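Local coordinates for AAEL008620-PA odorant-binding protein (PDB 5V13), which binds juvenile hormone III in the mosquito hemolymph, as a secreted member of the odorant-binding protein family, at residues Y75-R81 and G115-N120; N108-L113 and T131-H136; R198-W202 and V257-N262. All coordinates share one frame; numbering follows the deposited sequence.

Interaction 1 (Y75-R81 and G115-N120)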
loop_
_atom_site.group_PDB
_atom_site.type_symbol
_atom_site.label_atom_id
_atom_site.label_comp_id
_atom_site.label_asym_id
_atom_site.label_seq_id
_atom_site.Cartn_x
_atom_site.Cartn_y
_atom_site.Cartn_z
ATOM N N TYR B 75 29.842 3.140 -0.191
ATOM C CA TYR B 75 31.255 3.306 0.109
ATOM C C TYR B 75 31.648 2.337 1.214
ATOM O O TYR B 75 30.981 2.265 2.251
ATOM C CB TYR B 75 31.575 4.739 0.546
ATOM C CG TYR B 75 33.068 4.908 0.741
ATOM C CD1 TYR B 75 33.915 5.000 -0.358
ATOM C CD2 TYR B 75 33.630 4.933 2.010
ATOM C CE1 TYR B 75 35.286 5.125 -0.199
ATOM C CE2 TYR B 75 35.004 5.072 2.179
ATOM C CZ TYR B 75 35.822 5.170 1.073
ATOM O OH TYR B 75 37.190 5.296 1.238
ATOM N N ASP B 76 32.732 1.605 0.991
ATOM C CA ASP B 76 33.237 0.567 1.876
ATOM C C ASP B 76 34.474 1.091 2.604
ATOM O O ASP B 76 35.557 1.161 2.002
ATOM C CB ASP B 76 33.579 -0.676 1.047
ATOM C CG ASP B 76 34.031 -1.858 1.886
ATOM O OD1 ASP B 76 34.218 -1.715 3.109
ATOM O OD2 ASP B 76 34.185 -2.953 1.295
ATOM N N PRO B 77 34.376 1.473 3.880
ATOM C CA PRO B 77 35.557 2.018 4.571
ATOM C C PRO B 77 36.611 0.982 4.915
ATOM O O PRO B 77 37.748 1.369 5.214
ATOM C CB PRO B 77 34.964 2.639 5.839
ATOM C CG PRO B 77 33.691 1.907 6.051
ATOM C CD PRO B 77 33.155 1.590 4.695
ATOM N N LYS B 78 36.284 -0.317 4.896
ATOM C CA LYS B 78 37.307 -1.326 5.177
ATOM C C LYS B 78 38.241 -1.508 3.987
ATOM O O LYS B 78 39.462 -1.596 4.153
ATOM C CB LYS B 78 36.658 -2.658 5.553
ATOM C CG LYS B 78 35.813 -2.595 6.809
ATOM C CD LYS B 78 36.175 -3.707 7.783
ATOM C CE LYS B 78 35.400 -3.565 9.089
ATOM N NZ LYS B 78 35.856 -4.532 10.132
ATOM N N GLU B 79 37.687 -1.569 2.780
ATOM C CA GLU B 79 38.482 -1.635 1.564
ATOM C C GLU B 79 38.873 -0.260 1.041
ATOM O O GLU B 79 39.653 -0.185 0.087
ATOM C CB GLU B 79 37.713 -2.398 0.477
ATOM C CG GLU B 79 37.479 -3.870 0.790
ATOM C CD GLU B 79 38.775 -4.619 1.080
ATOM O OE1 GLU B 79 39.050 -4.901 2.267
ATOM O OE2 GLU B 79 39.526 -4.913 0.122
ATOM N N LYS B 80 38.346 0.811 1.646
ATOM C CA LYS B 80 38.568 2.201 1.234
ATOM C C LYS B 80 38.239 2.401 -0.251
ATOM O O LYS B 80 39.065 2.833 -1.056
ATOM C CB LYS B 80 40.001 2.648 1.571
ATOM C CG LYS B 80 40.289 2.690 3.076
ATOM C CD LYS B 80 41.544 3.509 3.419
ATOM C CE LYS B 80 42.822 2.788 3.010
ATOM N NZ LYS B 80 43.054 1.564 3.836
ATOM N N ARG B 81 36.983 2.113 -0.601
ATOM C CA ARG B 81 36.615 2.037 -2.005
ATOM C C ARG B 81 35.112 2.220 -2.159
ATOM O O ARG B 81 34.337 1.673 -1.375
ATOM C CB ARG B 81 37.028 0.671 -2.596
ATOM C CG ARG B 81 37.044 0.610 -4.113
ATOM C CD ARG B 81 37.014 -0.844 -4.609
ATOM N NE ARG B 81 37.955 -1.705 -3.891
ATOM C CZ ARG B 81 39.114 -2.134 -4.385
ATOM N NH1 ARG B 81 39.488 -1.791 -5.612
ATOM N NH2 ARG B 81 39.900 -2.915 -3.650
ATOM N N GLY B 115 39.354 2.588 -7.663
ATOM C CA GLY B 115 40.557 3.029 -6.986
ATOM C C GLY B 115 40.433 2.994 -5.480
ATOM O O GLY B 115 39.424 3.432 -4.923
ATOM N N VAL B 116 41.451 2.473 -4.809
ATOM C CA VAL B 116 41.484 2.465 -3.352
ATOM C C VAL B 116 42.018 3.811 -2.885
ATOM O O VAL B 116 43.029 4.303 -3.399
ATOM C CB VAL B 116 42.347 1.301 -2.836
ATOM C CG1 VAL B 116 42.450 1.330 -1.317
ATOM C CG2 VAL B 116 41.766 -0.026 -3.309
ATOM N N LEU B 117 41.323 4.423 -1.932
ATOM C CA LEU B 117 41.652 5.766 -1.470
ATOM C C LEU B 117 42.763 5.706 -0.424
ATOM O O LEU B 117 42.935 4.698 0.265
ATOM C CB LEU B 117 40.404 6.451 -0.891
ATOM C CG LEU B 117 39.279 6.877 -1.850
ATOM C CD1 LEU B 117 38.736 5.763 -2.726
ATOM C CD2 LEU B 117 38.132 7.486 -1.059
ATOM N N ALA B 118 43.521 6.805 -0.302
ATOM C CA ALA B 118 44.615 6.811 0.669
ATOM C C ALA B 118 44.096 6.822 2.102
ATOM O O ALA B 118 44.771 6.305 3.000
ATOM C CB ALA B 118 45.542 8.003 0.433
ATOM N N ASP B 119 42.914 7.401 2.329
ATOM C CA ASP B 119 42.278 7.473 3.641
ATOM C C ASP B 119 40.766 7.553 3.449
ATOM O O ASP B 119 40.270 7.719 2.331
ATOM C CB ASP B 119 42.782 8.689 4.441
ATOM C CG ASP B 119 42.585 9.998 3.692
ATOM O OD1 ASP B 119 41.423 10.338 3.350
ATOM O OD2 ASP B 119 43.598 10.684 3.437
ATOM N N ASN B 120 40.037 7.461 4.566
ATOM C CA ASN B 120 38.579 7.541 4.582
ATOM C C ASN B 120 38.047 8.929 4.948
ATOM O O ASN B 120 36.888 9.041 5.368
ATOM C CB ASN B 120 37.996 6.507 5.552
ATOM C CG ASN B 120 38.008 5.098 4.987
ATOM O OD1 ASN B 120 37.806 4.901 3.795
ATOM N ND2 ASN B 120 38.236 4.112 5.848
#
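G115 opens the contact by lending its carbonyl oxygen to the flank of R81, whose CG lies 3.8 Å from G115 O; with phi at 122°, glycine suits a backbone that would press a CB against the preceding carbonyl. V116 follows with both methyls in use. Its CG2 sits over one face of the R81 guanidinium, offset toward the rim and 3.5 Å from R81 NH2, while CG1 rests against E79 O. V116 CA also lies 3.4 Å from K80 O, a CA-H...O contact. That oxygen takes the bond from L117 N (2.9 Å, 168°), the one backbone-to-backbone hydrogen bond between the two segments. L117 CD2 lies 3.3 Å from Y75 OH, with CE1 of the same ring a little farther, and L117 O runs beside CD and CE of K80, 3.3 Å from CE, where the lysine chain bends at chi3 and chi4. N120 uses both ends of its amide: OD1 accepts from Y75 OH at 2.7 Å, nearly along its C=O axis and in the plane of the phenol ring, whereas ND2 gives a 2.9 Å bond to a lone pair of P77 O. The phenol and amide planes stand almost perpendicular (89°), and the two bonds fix the amide's rotation. Y75 and R81 belong to a two-stranded hairpin, 75-76 against 81-82, with a G1 beta bulge where K80 and R81 both face D76. The connection between helices 99-113 and 122-135 thus lies against this hairpin; helix 122-135 meets Y75 and L117 through V125, and helix 59-71 touches Y75 and P77.

Interaction 2 (N108-L113 and T131-H136)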
loop_
_atom_site.group_PDB
_atom_site.type_symbol
_atom_site.label_atom_id
_atom_site.label_comp_id
_atom_site.label_asym_id
_atom_site.label_seq_id
_atom_site.Cartn_x
_atom_site.Cartn_y
_atom_site.Cartn_z
ATOM N N ASN B 108 30.168 3.837 -17.179
ATOM C CA ASN B 108 31.009 4.804 -16.476
ATOM C C ASN B 108 31.299 4.443 -15.023
ATOM O O ASN B 108 32.279 4.957 -14.460
ATOM C CB ASN B 108 30.357 6.187 -16.504
ATOM C CG ASN B 108 30.519 6.893 -17.836
ATOM O OD1 ASN B 108 31.520 6.724 -18.535
ATOM N ND2 ASN B 108 29.539 7.712 -18.181
ATOM N N ALA B 109 30.473 3.595 -14.402
ATOM C CA ALA B 109 30.565 3.379 -12.959
ATOM C C ALA B 109 31.948 2.886 -12.547
ATOM O O ALA B 109 32.594 3.481 -11.673
ATOM C CB ALA B 109 29.483 2.394 -12.504
ATOM N N GLU B 110 32.429 1.807 -13.171
ATOM C CA GLU B 110 33.732 1.272 -12.777
ATOM C C GLU B 110 34.875 2.232 -13.092
ATOM O O GLU B 110 35.692 2.497 -12.190
ATOM C CB GLU B 110 33.947 -0.110 -13.404
ATOM C CG GLU B 110 35.180 -0.826 -12.876
ATOM C CD GLU B 110 35.545 -2.050 -13.696
ATOM O OE1 GLU B 110 36.699 -2.523 -13.577
ATOM O OE2 GLU B 110 34.683 -2.537 -14.462
ATOM N N PRO B 111 34.996 2.805 -14.298
ATOM C CA PRO B 111 36.142 3.701 -14.531
ATOM C C PRO B 111 36.125 4.954 -13.671
ATOM O O PRO B 111 37.188 5.369 -13.189
ATOM C CB PRO B 111 36.060 4.022 -16.036
ATOM C CG PRO B 111 34.741 3.565 -16.494
ATOM C CD PRO B 111 34.288 2.484 -15.555
ATOM N N MET B 112 34.954 5.553 -13.427
ATOM C CA MET B 112 34.913 6.788 -12.644
ATOM C C MET B 112 35.018 6.554 -11.137
ATOM O O MET B 112 35.476 7.443 -10.413
ATOM C CB MET B 112 33.635 7.559 -12.951
ATOM C CG MET B 112 33.646 8.213 -14.322
ATOM S SD MET B 112 32.104 9.062 -14.662
ATOM C CE MET B 112 32.476 9.757 -16.272
ATOM N N LEU B 113 34.607 5.394 -10.631
ATOM C CA LEU B 113 34.626 5.158 -9.187
ATOM C C LEU B 113 35.760 4.253 -8.720
ATOM O O LEU B 113 35.929 4.084 -7.507
ATOM C CB LEU B 113 33.288 4.578 -8.734
ATOM C CG LEU B 113 32.136 5.565 -8.828
ATOM C CD1 LEU B 113 30.818 4.845 -8.629
ATOM C CD2 LEU B 113 32.312 6.736 -7.802
ATOM N N THR B 131 33.168 13.185 -9.995
ATOM C CA THR B 131 32.986 13.105 -11.449
ATOM C C THR B 131 31.766 12.259 -11.806
ATOM O O THR B 131 30.932 12.654 -12.633
ATOM C CB THR B 131 34.241 12.533 -12.121
ATOM O OG1 THR B 131 35.347 13.433 -11.949
ATOM C CG2 THR B 131 34.011 12.341 -13.614
ATOM N N PHE B 132 31.648 11.083 -11.186
ATOM C CA PHE B 132 30.490 10.223 -11.418
ATOM C C PHE B 132 29.197 10.929 -11.040
ATOM O O PHE B 132 28.187 10.842 -11.753
ATOM C CB PHE B 132 30.656 8.933 -10.606
ATOM C CG PHE B 132 29.525 7.952 -10.764
ATOM C CD1 PHE B 132 29.429 7.163 -11.897
ATOM C CD2 PHE B 132 28.586 7.779 -9.745
ATOM C CE1 PHE B 132 28.389 6.252 -12.038
ATOM C CE2 PHE B 132 27.550 6.866 -9.873
ATOM C CZ PHE B 132 27.449 6.094 -11.023
ATOM N N TYR B 133 29.197 11.610 -9.902
ATOM C CA TYR B 133 27.982 12.266 -9.450
ATOM C C TYR B 133 27.571 13.386 -10.399
ATOM O O TYR B 133 26.376 13.583 -10.654
ATOM C CB TYR B 133 28.174 12.792 -8.029
ATOM C CG TYR B 133 26.901 13.313 -7.410
ATOM C CD1 TYR B 133 25.898 12.442 -7.015
ATOM C CD2 TYR B 133 26.712 14.676 -7.208
ATOM C CE1 TYR B 133 24.734 12.907 -6.451
ATOM C CE2 TYR B 133 25.548 15.155 -6.644
ATOM C CZ TYR B 133 24.568 14.264 -6.263
ATOM O OH TYR B 133 23.413 14.734 -5.686
ATOM N N ALA B 134 28.544 14.132 -10.932
ATOM C CA ALA B 134 28.210 15.226 -11.843
ATOM C C ALA B 134 27.694 14.688 -13.167
ATOM O O ALA B 134 26.753 15.243 -13.746
ATOM C CB ALA B 134 29.429 16.131 -12.067
ATOM N N THR B 135 28.274 13.584 -13.635
ATOM C CA THR B 135 27.950 13.040 -14.944
ATOM C C THR B 135 26.610 12.318 -14.955
ATOM O O THR B 135 25.948 12.284 -16.001
ATOM C CB THR B 135 29.078 12.101 -15.397
ATOM O OG1 THR B 135 30.332 12.797 -15.337
ATOM C CG2 THR B 135 28.855 11.602 -16.827
ATOM N N HIS B 136 26.184 11.749 -13.813
ATOM C CA HIS B 136 24.961 10.953 -13.745
ATOM C C HIS B 136 24.005 11.464 -12.675
ATOM O O HIS B 136 23.224 10.694 -12.117
ATOM C CB HIS B 136 25.299 9.480 -13.521
ATOM C CG HIS B 136 26.115 8.903 -14.630
ATOM N ND1 HIS B 136 25.583 8.616 -15.869
ATOM C CD2 HIS B 136 27.438 8.627 -14.714
ATOM C CE1 HIS B 136 26.536 8.156 -16.660
ATOM N NE2 HIS B 136 27.670 8.147 -15.983
HETATM O O HOH W 1 33.861 9.832 -9.812
#
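F132 is wedged between the two helices, where L113, M112 and A109 all meet it. L113 CD1 stands over the centre of the F132 ring, 3.9 Å from its centroid and almost on the ring normal, a CH-pi contact in which a branched aliphatic side chain offers a methyl to the aromatic face. A109 is small enough to let the ring come close, with A109 CA 3.7 Å from F132 CE1. The phenyl reaches this place because its CG is anti to the backbone N (chi1 -180°). M112, extended beyond CG, reaches its unbranched thioether across to the other helix, crossing T131 and T135 at about a right angle: M112 SD lies 3.8 Å from F132 CA, near the plane of that ring at its edge, and 3.9 Å from T131 CG2, while the terminal methyl approaches T135. Where the hydrophobic strip ends, N108 ND2 donates to H136 NE2 at 2.9 Å and 160°. The donor lies close to the imidazole plane, although the amide and ring planes are 49° apart. A water bridges the backbones, accepting from F132 N and lying 2.9 Å from both F132 N and M112 O.

Farther out, T135 OG1 donates to T131 O, which also receives T135 N from the opposite face of its plane; this holds the threonine hydroxyl against its own helix and leaves T135 CG2 over one face of H136. F87 of helix 84-94 meets F132 edge to face, and I140 of the hormone pocket touches F132 as well as the pocket residue Y133. As modelled, H136 NE2 accepts from N108, so it would lack a proton, consistent with a neutral H136 carrying its proton on ND1.

Interaction 3 (R198-W202 and V257-N262)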
loop_
_atom_site.group_PDB
_atom_site.type_symbol
_atom_site.label_atom_id
_atom_site.label_comp_id
_atom_site.label_asym_id
_atom_site.label_seq_id
_atom_site.Cartn_x
_atom_site.Cartn_y
_atom_site.Cartn_z
ATOM N N ARG B 198 17.322 -5.531 13.134
ATOM C CA ARG B 198 17.907 -4.924 11.941
ATOM C C ARG B 198 17.147 -3.678 11.508
ATOM O O ARG B 198 17.758 -2.738 10.990
ATOM C CB ARG B 198 17.967 -5.931 10.788
ATOM C CG ARG B 198 19.008 -7.008 11.005
ATOM C CD ARG B 198 19.082 -8.004 9.859
ATOM N NE ARG B 198 20.097 -9.025 10.133
ATOM C CZ ARG B 198 21.323 -9.013 9.614
ATOM N NH1 ARG B 198 21.685 -8.051 8.764
ATOM N NH2 ARG B 198 22.178 -9.977 9.920
ATOM N N GLY B 199 15.823 -3.653 11.697
ATOM C CA GLY B 199 15.073 -2.435 11.432
ATOM C C GLY B 199 15.447 -1.303 12.373
ATOM O O GLY B 199 15.523 -0.140 11.962
ATOM N N PHE B 200 15.672 -1.624 13.654
ATOM C CA PHE B 200 16.142 -0.652 14.638
ATOM C C PHE B 200 17.616 -0.291 14.444
ATOM O O PHE B 200 18.101 0.639 15.103
ATOM C CB PHE B 200 15.954 -1.200 16.070
ATOM C CG PHE B 200 14.501 -1.272 16.545
ATOM C CD1 PHE B 200 13.448 -0.919 15.710
ATOM C CD2 PHE B 200 14.208 -1.687 17.852
ATOM C CE1 PHE B 200 12.113 -0.982 16.155
ATOM C CE2 PHE B 200 12.879 -1.761 18.313
ATOM C CZ PHE B 200 11.830 -1.407 17.464
ATOM N N ARG B 201 18.336 -1.021 13.585
ATOM C CA ARG B 201 19.800 -0.937 13.468
ATOM C C ARG B 201 20.509 -1.266 14.783
ATOM O O ARG B 201 21.641 -0.820 15.019
ATOM C CB ARG B 201 20.252 0.430 12.935
ATOM C CG ARG B 201 20.171 0.578 11.397
ATOM C CD ARG B 201 18.711 0.588 10.876
ATOM N NE ARG B 201 18.619 0.907 9.441
ATOM C CZ ARG B 201 17.479 0.959 8.747
ATOM N NH1 ARG B 201 16.304 0.719 9.344
ATOM N NH2 ARG B 201 17.508 1.261 7.450
ATOM N N TRP B 202 19.863 -2.064 15.646
ATOM C CA TRP B 202 20.575 -2.675 16.769
ATOM C C TRP B 202 21.522 -3.769 16.284
ATOM O O TRP B 202 22.566 -4.011 16.900
ATOM C CB TRP B 202 19.596 -3.266 17.786
ATOM C CG TRP B 202 18.798 -2.280 18.562
ATOM C CD1 TRP B 202 18.739 -0.936 18.366
ATOM C CD2 TRP B 202 17.955 -2.559 19.690
ATOM N NE1 TRP B 202 17.896 -0.361 19.281
ATOM C CE2 TRP B 202 17.409 -1.332 20.115
ATOM C CE3 TRP B 202 17.605 -3.728 20.376
ATOM C CZ2 TRP B 202 16.534 -1.235 21.193
ATOM C CZ3 TRP B 202 16.727 -3.630 21.457
ATOM C CH2 TRP B 202 16.210 -2.393 21.857
ATOM N N VAL B 257 11.638 -0.287 26.013
ATOM C CA VAL B 257 12.514 0.341 25.031
ATOM C C VAL B 257 12.060 0.008 23.615
ATOM O O VAL B 257 11.994 0.892 22.753
ATOM C CB VAL B 257 13.982 -0.073 25.255
ATOM C CG1 VAL B 257 14.852 0.448 24.111
ATOM C CG2 VAL B 257 14.502 0.431 26.603
ATOM N N ILE B 258 11.748 -1.269 23.353
ATOM C CA ILE B 258 11.292 -1.672 22.026
ATOM C C ILE B 258 10.033 -0.907 21.638
ATOM O O ILE B 258 9.896 -0.443 20.498
ATOM C CB ILE B 258 11.068 -3.199 21.978
ATOM C CG1 ILE B 258 12.414 -3.930 22.081
ATOM C CG2 ILE B 258 10.304 -3.607 20.708
ATOM C CD1 ILE B 258 12.300 -5.458 22.140
ATOM N N ARG B 259 9.098 -0.762 22.576
ATOM C CA ARG B 259 7.866 -0.028 22.299
ATOM C C ARG B 259 8.159 1.431 21.984
ATOM O O ARG B 259 7.602 1.994 21.036
ATOM C CB ARG B 259 6.912 -0.123 23.489
ATOM C CG ARG B 259 5.851 -1.213 23.370
ATOM C CD ARG B 259 4.691 -1.024 24.373
ATOM N NE ARG B 259 3.769 0.051 23.993
ATOM C CZ ARG B 259 2.729 -0.093 23.168
ATOM N NH1 ARG B 259 2.463 -1.274 22.616
ATOM N NH2 ARG B 259 1.956 0.953 22.886
ATOM N N ASP B 260 9.041 2.052 22.769
ATOM C CA ASP B 260 9.379 3.459 22.575
ATOM C C ASP B 260 10.034 3.694 21.218
ATOM O O ASP B 260 9.642 4.611 20.484
ATOM C CB ASP B 260 10.299 3.922 23.703
ATOM C CG ASP B 260 10.513 5.419 23.695
ATOM O OD1 ASP B 260 9.555 6.138 24.020
ATOM O OD2 ASP B 260 11.625 5.871 23.360
ATOM N N ARG B 261 11.041 2.877 20.869
ATOM C CA ARG B 261 11.680 3.015 19.559
ATOM C C ARG B 261 10.689 2.722 18.445
ATOM O O ARG B 261 10.668 3.420 17.424
ATOM C CB ARG B 261 12.900 2.078 19.451
ATOM C CG ARG B 261 13.611 2.074 18.083
ATOM C CD ARG B 261 14.089 3.481 17.658
ATOM N NE ARG B 261 14.553 3.531 16.271
ATOM C CZ ARG B 261 15.748 3.113 15.862
ATOM N NH1 ARG B 261 16.596 2.594 16.737
ATOM N NH2 ARG B 261 16.085 3.187 14.574
ATOM N N ASN B 262 9.863 1.684 18.629
ATOM C CA ASN B 262 8.920 1.267 17.596
ATOM C C ASN B 262 8.064 2.430 17.126
ATOM O O ASN B 262 7.838 2.589 15.921
ATOM C CB ASN B 262 8.021 0.148 18.119
ATOM C CG ASN B 262 7.211 -0.502 17.018
ATOM O OD1 ASN B 262 7.717 -0.761 15.928
ATOM N ND2 ASN B 262 5.948 -0.772 17.300
#
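F200 offers the face of its ring to the aliphatic chain of R261. R261 CG lies over the centre of the F200 ring, 3.6 Å from the centroid and 4° off the normal, a CH-pi contact. With chi1 of R261 at 177°, its CG is turned opposite the main-chain N and out over the phenyl, and a bend at chi2 carries the rest of the chain onward past the ring. I258 and V257 add apolar contacts: I258 CG2 is 4.0 Å from F200 CE2, and V257 CG1 meets the benzo edge of W202 at CZ2, 3.8 Å away.

Among polar contacts, R261 NH1 donates to a lone pair of F200 O at 3.0 Å, bent to 132°, and NH2 adds a weak bond to the same oxygen. R261 NH1 also forms salt bridges with D217 and E213; D217 accepts the indole N-H of W202 as well.

An arginine suits this buried place because its methylenes pack on the phenyl while its guanidinium serves the F200 carbonyl. The carboxylates of D217 and E213 probably stabilise the buried positive charge, so that one side chain joins helix 251-264 to both segment 198-202 and helix 211-220.

Overall arrangement
From the N terminus, the hairpin at 75-81 comes first, and interaction 1 closes when the chain returns at 115-120 after helices 84-94 and 99-113. Interaction 2 opens within that loop, at 108-113, and closes beyond it at 131-136, so the two cross and share neighbouring parts of the chain. Together they tie the hairpin, helix 99-113 and helix 122-135 together on the side of the fold that carries the hormone, Y133 of 131-136 lining its pocket. Interaction 3 follows in series, joining segment 198-202 to helix 251-264 on the opposite side of the chain's centre. Its centre lies about 30 Å from that of interaction 1 and 36 Å from that of interaction 2.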